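Local coordinates for sensor protein (Bacillus halodurans, PDB 3O5Y) that probably acts in two-component signalling as an ATP-dependent protein-histidine kinase, represented here by its GAF domain, at residues N11-I14 with D15-L19; L61-S64 with A65-Q68; I120-L124 with D125-F129. All blocks are in the same frame, centred on the assembly; numbering follows the deposited sequence.

Contact 1 of 3, residues N11-I14 with D15-L19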
loop_
_atom_site.group_PDB
_atom_site.type_symbol
_atom_site.label_atom_id
_atom_site.label_comp_id
_atom_site.label_asym_id
_atom_site.label_seq_id
_atom_site.Cartn_x
_atom_site.Cartn_y
_atom_site.Cartn_z
ATOM N N ASN A 11 3.616 2.149 -12.030
ATOM C CA ASN A 11 5.010 1.769 -12.280
ATOM C C ASN A 11 5.963 2.948 -12.232
ATOM O O ASN A 11 7.097 2.833 -11.769
ATOM C CB ASN A 11 5.151 1.048 -13.612
ATOM C CG ASN A 11 4.710 -0.390 -13.535
ATOM O OD1 ASN A 11 4.842 -1.040 -12.493
ATOM N ND2 ASN A 11 4.178 -0.904 -14.639
ATOM N N ASN A 12 5.473 4.086 -12.704
ATOM C CA ASN A 12 6.241 5.300 -12.724
ATOM C C ASN A 12 6.462 5.780 -11.308
ATOM O O ASN A 12 7.524 6.283 -10.973
ATOM C CB ASN A 12 5.514 6.360 -13.533
ATOM C CG ASN A 12 6.090 7.733 -13.326
ATOM O OD1 ASN A 12 7.178 8.037 -13.829
ATOM N ND2 ASN A 12 5.379 8.575 -12.562
HETATM N N MSE A 13 5.440 5.613 -10.482
HETATM C CA MSE A 13 5.509 5.994 -9.099
HETATM C C MSE A 13 6.529 5.113 -8.381
HETATM O O MSE A 13 7.346 5.588 -7.574
HETATM C CB MSE A 13 4.156 5.792 -8.476
HETATM C CG MSE A 13 3.904 6.716 -7.341
HETATM SE SE MSE A 13 3.497 5.707 -5.735
HETATM C CE MSE A 13 2.317 4.291 -6.416
ATOM N N ILE A 14 6.475 3.827 -8.689
ATOM C CA ILE A 14 7.408 2.880 -8.123
ATOM C C ILE A 14 8.845 3.216 -8.532
ATOM O O ILE A 14 9.754 3.153 -7.688
ATOM C CB ILE A 14 6.995 1.427 -8.451
ATOM C CG1 ILE A 14 5.757 1.072 -7.614
ATOM C CG2 ILE A 14 8.118 0.465 -8.129
ATOM C CD1 ILE A 14 5.009 -0.162 -8.067
ATOM N N ASP A 15 9.037 3.616 -9.794
ATOM C CA ASP A 15 10.358 4.014 -10.276
ATOM C C ASP A 15 10.934 5.204 -9.516
ATOM O O ASP A 15 12.140 5.306 -9.356
ATOM C CB ASP A 15 10.353 4.350 -11.776
ATOM C CG ASP A 15 10.093 3.140 -12.665
ATOM O OD1 ASP A 15 10.485 2.015 -12.298
ATOM O OD2 ASP A 15 9.486 3.331 -13.753
ATOM N N LYS A 16 10.087 6.121 -9.071
ATOM C CA LYS A 16 10.594 7.262 -8.329
ATOM C C LYS A 16 10.957 6.835 -6.913
ATOM O O LYS A 16 11.991 7.261 -6.371
ATOM C CB LYS A 16 9.580 8.391 -8.286
ATOM C CG LYS A 16 9.258 9.023 -9.626
ATOM C CD LYS A 16 7.791 9.440 -9.572
ATOM C CE LYS A 16 7.398 10.515 -10.555
ATOM N NZ LYS A 16 6.123 11.178 -10.099
ATOM N N LEU A 17 10.120 5.982 -6.325
ATOM C CA LEU A 17 10.324 5.542 -4.947
ATOM C C LEU A 17 11.631 4.789 -4.778
ATOM O O LEU A 17 12.347 4.999 -3.805
ATOM C CB LEU A 17 9.141 4.719 -4.424
ATOM C CG LEU A 17 7.852 5.512 -4.176
ATOM C CD1 LEU A 17 6.832 4.621 -3.516
ATOM C CD2 LEU A 17 8.109 6.750 -3.322
ATOM N N LYS A 18 11.950 3.938 -5.743
ATOM C CA LYS A 18 13.238 3.266 -5.773
ATOM C C LYS A 18 14.435 4.199 -5.496
ATOM O O LYS A 18 15.421 3.785 -4.886
ATOM C CB LYS A 18 13.416 2.571 -7.117
ATOM C CG LYS A 18 12.600 1.305 -7.261
ATOM C CD LYS A 18 12.363 0.943 -8.730
ATOM C CE LYS A 18 13.358 -0.112 -9.233
ATOM N NZ LYS A 18 12.819 -0.852 -10.430
ATOM N N LEU A 19 14.331 5.453 -5.920
ATOM C CA LEU A 19 15.456 6.381 -5.885
ATOM C C LEU A 19 15.419 7.321 -4.712
ATOM O O LEU A 19 16.405 8.015 -4.438
ATOM C CB LEU A 19 15.483 7.211 -7.178
ATOM C CG LEU A 19 15.650 6.384 -8.466
ATOM C CD1 LEU A 19 15.257 7.157 -9.696
ATOM C CD2 LEU A 19 17.061 5.815 -8.602
#
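The Asp15 carboxylate lies against the backbone carbonyl of Asn11, and the Asn12 amide against the Lys16 side chain. Over one face of the Asp15 carboxylate stands the carbonyl oxygen of Asn11, almost on the perpendicular through the carbon, with Asn11 O 3.1 Å from Asp15 CG. Asn11 O and the carboxylate oxygens are all acceptors, so the approach is a contact and not a hydrogen bond. The position follows from chi1 of Asp15 (-67°), which sets CG beside its own backbone N and turns the group back over the preceding turn. Around the Asn12 amide the partner is Lys16, which comes in at a slant to the amide plane, neither squarely above it nor at its rim. The closest pair is Asn12 ND2 to Lys16 CE, 3.4 Å, a contact of amide nitrogen with methylene; Lys16 CD also passes 3.5 Å from Asn12 O.

Both segments belong to one alpha-helix, 6-20, the amino-terminal helix of this GAF domain, and the i to i+4 bonds are those of an alpha-helix. Asp15 N to Asn11 O measures 2.9 Å, and Lys18 N to Ile14 O 3.0 Å with the N-H nearly straight at 169°. Lys16 N to Asn12 O is longer, 3.2 Å, and Lys16 N makes a further weak bond to Met13 O.

The helix is amphipathic. On its buried side Met13, a selenomethionine, and Leu17 lie side by side and point the same way, with Met13 SE 4.2 Å from Leu17 CD1; Met13 reaches Leu133 and Leu137 of helix 124-142, and Leu17 reaches Leu130. Ile14 and Lys18 both touch Tyr42 of strand 35-42, and Lys18 CG passes 3.4 Å from the carbonyl oxygen Ile14 O.

Contact 2 of 3, residues L61-S64 with A65-Q68. With ACT (acetate ion), chain C.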
loop_
_atom_site.group_PDB
_atom_site.type_symbol
_atom_site.label_atom_id
_atom_site.label_comp_id
_atom_site.label_asym_id
_atom_site.label_seq_id
_atom_site.Cartn_x
_atom_site.Cartn_y
_atom_site.Cartn_z
ATOM N N LEU A 61 -6.064 -4.814 7.870
ATOM C CA LEU A 61 -5.250 -3.621 8.147
ATOM C C LEU A 61 -5.503 -2.574 7.056
ATOM O O LEU A 61 -5.681 -1.388 7.357
ATOM C CB LEU A 61 -3.760 -3.964 8.187
ATOM C CG LEU A 61 -2.811 -3.184 9.112
ATOM C CD1 LEU A 61 -1.372 -3.300 8.645
ATOM C CD2 LEU A 61 -3.160 -1.755 9.209
ATOM N N TYR A 62 -5.531 -3.022 5.800
ATOM C CA TYR A 62 -5.743 -2.114 4.676
ATOM C C TYR A 62 -7.104 -1.380 4.759
ATOM O O TYR A 62 -7.166 -0.165 4.565
ATOM C CB TYR A 62 -5.587 -2.838 3.329
ATOM C CG TYR A 62 -4.216 -3.460 3.048
ATOM C CD1 TYR A 62 -4.031 -4.315 1.954
ATOM C CD2 TYR A 62 -3.123 -3.215 3.874
ATOM C CE1 TYR A 62 -2.794 -4.879 1.680
ATOM C CE2 TYR A 62 -1.876 -3.778 3.612
ATOM C CZ TYR A 62 -1.711 -4.596 2.504
ATOM O OH TYR A 62 -0.480 -5.162 2.241
ATOM N N TRP A 63 -8.182 -2.104 5.066
ATOM C CA TRP A 63 -9.489 -1.461 5.237
ATOM C C TRP A 63 -9.527 -0.547 6.446
ATOM O O TRP A 63 -10.248 0.456 6.460
ATOM C CB TRP A 63 -10.600 -2.494 5.353
ATOM C CG TRP A 63 -11.124 -2.899 4.042
ATOM C CD1 TRP A 63 -10.870 -4.054 3.394
ATOM C CD2 TRP A 63 -11.961 -2.126 3.182
ATOM N NE1 TRP A 63 -11.529 -4.087 2.189
ATOM C CE2 TRP A 63 -12.205 -2.909 2.029
ATOM C CE3 TRP A 63 -12.553 -0.854 3.282
ATOM C CZ2 TRP A 63 -13.018 -2.470 0.976
ATOM C CZ3 TRP A 63 -13.348 -0.414 2.239
ATOM C CH2 TRP A 63 -13.575 -1.225 1.096
ATOM N N SER A 64 -8.737 -0.879 7.459
ATOM C CA SER A 64 -8.679 -0.061 8.648
ATOM C C SER A 64 -8.099 1.324 8.319
ATOM O O SER A 64 -8.585 2.340 8.816
ATOM C CB SER A 64 -7.871 -0.785 9.716
ATOM O OG SER A 64 -7.822 -0.019 10.890
ATOM N N ALA A 65 -7.084 1.358 7.456
ATOM C CA ALA A 65 -6.491 2.605 6.993
ATOM C C ALA A 65 -7.489 3.414 6.167
ATOM O O ALA A 65 -7.600 4.622 6.331
ATOM C CB ALA A 65 -5.244 2.321 6.176
ATOM N N LEU A 66 -8.216 2.729 5.290
ATOM C CA LEU A 66 -9.247 3.357 4.488
ATOM C C LEU A 66 -10.392 3.891 5.337
ATOM O O LEU A 66 -10.855 5.008 5.095
ATOM C CB LEU A 66 -9.796 2.393 3.438
ATOM C CG LEU A 66 -9.048 2.195 2.130
ATOM C CD1 LEU A 66 -9.702 1.083 1.355
ATOM C CD2 LEU A 66 -9.023 3.473 1.294
ATOM N N ASP A 67 -10.864 3.104 6.307
ATOM C CA ASP A 67 -11.989 3.535 7.149
ATOM C C ASP A 67 -11.603 4.727 8.022
ATOM O O ASP A 67 -12.370 5.678 8.146
ATOM C CB ASP A 67 -12.543 2.389 8.021
ATOM C CG ASP A 67 -13.246 1.289 7.204
ATOM O OD1 ASP A 67 -13.781 1.570 6.105
ATOM O OD2 ASP A 67 -13.274 0.119 7.682
ATOM N N GLN A 68 -10.412 4.665 8.615
ATOM C CA GLN A 68 -9.912 5.708 9.528
ATOM C C GLN A 68 -9.425 6.946 8.772
ATOM O O GLN A 68 -9.224 8.001 9.366
ATOM C CB GLN A 68 -8.733 5.185 10.372
ATOM C CG GLN A 68 -9.070 4.215 11.506
ATOM C CD GLN A 68 -7.806 3.699 12.226
ATOM O OE1 GLN A 68 -7.638 2.489 12.420
ATOM N NE2 GLN A 68 -6.912 4.622 12.612
HETATM C C ACT C . -0.433 -7.801 -0.166
HETATM O O ACT C . -1.153 -8.370 0.714
HETATM O OXT ACT C . -0.251 -6.549 -0.079
HETATM C CH3 ACT C . 0.166 -8.617 -1.266
#
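Apolar contact between residues 61-64 and 65-68 centres on Trp63 and Leu66, three positions apart on helix 61-68. Leu66 sends CD1 over one face of the indole, 4.2 Å from the centroid of the six-membered ring and 21° off its normal, which meets the geometry of a CH-pi contact; the methyl is displaced toward the rim beside CE3 and CZ3. Chi1 of Leu66, -82°, lays CG beside its own backbone N and so carries the branch back toward the indole one turn earlier.

Backbone hydrogen bonds run i to i+4 throughout: Ala65 N to Leu61 O (3.1 Å), Leu66 N to Tyr62 O, Asp67 N to Trp63 O, which is short at 2.7 Å, and Gln68 N to Ser64 O. Over this last bond the two side chains come together, Ser64 OG lying 2.9 Å from Gln68 OE1.

Three polar ends, Trp63 NE1, Asp67 OD1 and Tyr62 OH, find partners beyond the helix. Trp63 NE1 binds Ile55 O, and Asp67 OD1 forms a salt bridge with Arg108 of strand 108-116. The same Asp67 OD1 meets the indole at its edge, 3.9 Å from Trp63 CE3, with carboxylate and ring planes 36° apart. Tyr62 OH donates to acetate OXT at 2.7 Å, with OXT near the plane of the ring at its edge, and is also hydrogen-bonded to Ser113 OG; the acetate, probably from the crystallisation liquor, is also bound by Ser27 and Arg25.

This short helix thus packs on the antiparallel sheet of the GAF fold, Leu61, Tyr62 and Ala65 all meeting Val99. A tyrosine hydroxyl, a serine and an arginine gathered round one carboxylate imply a site able to hold a small anion, although whether it has a natural ligand remains open.

Contact 3 of 3, residues I120-L124 with D125-F129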
loop_
_atom_site.group_PDB
_atom_site.type_symbol
_atom_site.label_atom_id
_atom_site.label_comp_id
_atom_site.label_asym_id
_atom_site.label_seq_id
_atom_site.Cartn_x
_atom_site.Cartn_y
_atom_site.Cartn_z
ATOM N N ILE A 120 13.392 -0.757 10.337
ATOM C CA ILE A 120 14.013 0.557 10.406
ATOM C C ILE A 120 12.887 1.581 10.417
ATOM O O ILE A 120 12.022 1.557 9.554
ATOM C CB ILE A 120 14.996 0.747 9.206
ATOM C CG1 ILE A 120 16.193 -0.209 9.359
ATOM C CG2 ILE A 120 15.456 2.199 9.072
ATOM C CD1 ILE A 120 16.909 -0.530 8.076
ATOM N N ASP A 121 12.873 2.459 11.411
ATOM C CA ASP A 121 11.817 3.459 11.540
ATOM C C ASP A 121 11.636 4.311 10.288
ATOM O O ASP A 121 12.585 4.609 9.566
ATOM C CB ASP A 121 12.116 4.414 12.695
ATOM C CG ASP A 121 12.210 3.714 14.036
ATOM O OD1 ASP A 121 11.583 2.655 14.218
ATOM O OD2 ASP A 121 12.904 4.249 14.919
ATOM N N TRP A 122 10.393 4.703 10.050
ATOM C CA TRP A 122 10.078 5.664 9.030
ATOM C C TRP A 122 10.361 7.058 9.572
ATOM O O TRP A 122 9.860 7.422 10.627
ATOM C CB TRP A 122 8.610 5.499 8.641
ATOM C CG TRP A 122 8.431 4.319 7.729
ATOM C CD1 TRP A 122 8.054 3.062 8.077
ATOM C CD2 TRP A 122 8.670 4.291 6.314
ATOM N NE1 TRP A 122 8.030 2.245 6.966
ATOM C CE2 TRP A 122 8.400 2.979 5.870
ATOM C CE3 TRP A 122 9.079 5.251 5.380
ATOM C CZ2 TRP A 122 8.526 2.599 4.535
ATOM C CZ3 TRP A 122 9.212 4.869 4.059
ATOM C CH2 TRP A 122 8.927 3.553 3.648
ATOM N N SER A 123 11.168 7.843 8.871
ATOM C CA SER A 123 11.397 9.225 9.304
ATOM C C SER A 123 10.211 10.119 8.925
ATOM O O SER A 123 9.384 9.745 8.093
ATOM C CB SER A 123 12.678 9.768 8.671
ATOM O OG SER A 123 12.517 9.844 7.258
ATOM N N LEU A 124 10.147 11.300 9.535
ATOM C CA LEU A 124 9.112 12.291 9.261
ATOM C C LEU A 124 9.227 12.789 7.830
ATOM O O LEU A 124 8.208 12.952 7.143
ATOM C CB LEU A 124 9.256 13.476 10.217
ATOM C CG LEU A 124 8.176 14.562 10.443
ATOM C CD1 LEU A 124 8.780 15.956 10.295
ATOM C CD2 LEU A 124 6.870 14.441 9.638
ATOM N N ASP A 125 10.461 13.024 7.379
ATOM C CA ASP A 125 10.713 13.462 6.011
ATOM C C ASP A 125 10.158 12.473 4.980
ATOM O O ASP A 125 9.534 12.876 4.008
ATOM C CB ASP A 125 12.214 13.715 5.758
ATOM C CG ASP A 125 12.784 14.842 6.636
ATOM O OD1 ASP A 125 12.077 15.854 6.882
ATOM O OD2 ASP A 125 13.949 14.708 7.095
ATOM N N ASP A 126 10.393 11.186 5.186
ATOM C CA ASP A 126 9.902 10.198 4.249
ATOM C C ASP A 126 8.387 10.129 4.292
ATOM O O ASP A 126 7.759 10.059 3.254
ATOM C CB ASP A 126 10.529 8.821 4.505
ATOM C CG ASP A 126 11.975 8.738 4.028
ATOM O OD1 ASP A 126 12.484 9.723 3.417
ATOM O OD2 ASP A 126 12.604 7.681 4.266
ATOM N N LEU A 127 7.799 10.179 5.485
ATOM C CA LEU A 127 6.345 10.115 5.606
ATOM C C LEU A 127 5.662 11.329 4.993
ATOM O O LEU A 127 4.640 11.178 4.340
ATOM C CB LEU A 127 5.876 9.898 7.059
ATOM C CG LEU A 127 6.275 8.563 7.711
ATOM C CD1 LEU A 127 6.191 8.641 9.232
ATOM C CD2 LEU A 127 5.415 7.425 7.226
ATOM N N ALA A 128 6.209 12.522 5.215
ATOM C CA ALA A 128 5.665 13.751 4.595
ATOM C C ALA A 128 5.759 13.661 3.083
ATOM O O ALA A 128 4.784 13.951 2.375
ATOM C CB ALA A 128 6.382 14.997 5.087
ATOM N N PHE A 129 6.913 13.210 2.597
ATOM C CA PHE A 129 7.124 13.066 1.160
ATOM C C PHE A 129 6.146 12.060 0.544
ATOM O O PHE A 129 5.507 12.363 -0.435
ATOM C CB PHE A 129 8.582 12.700 0.851
ATOM C CG PHE A 129 8.834 12.433 -0.596
ATOM C CD1 PHE A 129 8.951 11.123 -1.062
ATOM C CD2 PHE A 129 8.947 13.497 -1.507
ATOM C CE1 PHE A 129 9.173 10.868 -2.399
ATOM C CE2 PHE A 129 9.172 13.265 -2.869
ATOM C CZ PHE A 129 9.281 11.952 -3.326
HETATM O O HOH W 1 12.327 6.337 6.555
#
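Asp126 stands with its CB at the edge of the Trp122 indole, close to the ring plane, at 4.0 Å from Trp122 CE3. The two side chains cross at about a right angle and their ring and carboxylate planes differ by 70°, so the carboxylate does not stack on the indole. The CB of Trp122 packs against the branch of Leu127, with Leu127 CG 4.0 Å from Trp122 CB. Both Trp122 and Leu127 also touch Leu98 of strand 96-103, which ties the loop and the helix start to the sheet.

Ser123 is the N-cap of helix 124-142, the long carboxy-terminal helix of this GAF domain. Its chi1 of 65° places OG between backbone N and carbonyl carbon, facing the first turn, where Ser123 OG accepts from Asp126 N (3.3 Å, N-H...O 160°). Ser123 O accepts from Leu127 N at 3.1 Å, and the next carbonyl receives Ala128 N, with Ala128 N to Leu124 O at 2.8 Å. An alanine in place of Ser123 would remove OG and would probably leave Asp126 N without its cap, making the first helical turn less firmly held.

The reciprocal half of a capping box, in which the Asp126 carboxylate would take Ser123 N directly, is here made through water. Water 1 accepts from Ser123 N at 3.0 Å and donates to Asp126 OD2 at 2.7 Å. Arg116 makes a cation-pi contact with Trp122 and a long, weak ion pair with Asp126.

Because the carboxylate sits at the amino end of a helix and near an arginine, its negative charge is probably stabilised there, while the serine cap and the water bridge link the loop to the first helical turn.

Overall arrangement
Contacts 1 and 3 sit closest: their centres are 16 Å apart and their nearest atoms about 4 Å, without touching. What joins them is helix 124-142, which contact 3 begins and against which the buried side of contact 1 packs farther along. Contact 2 lies across the chain's centre from contact 1, 24 Å between centres and about 13 Å at the nearest atoms, and 20 Å from the centre of contact 3. The antiparallel sheet links them, strand 96-103 being touched by both contacts 2 and 3. Of the three, only contact 2 includes the acetate. The kinase chemistry presumably belongs to other domains of the full-length protein.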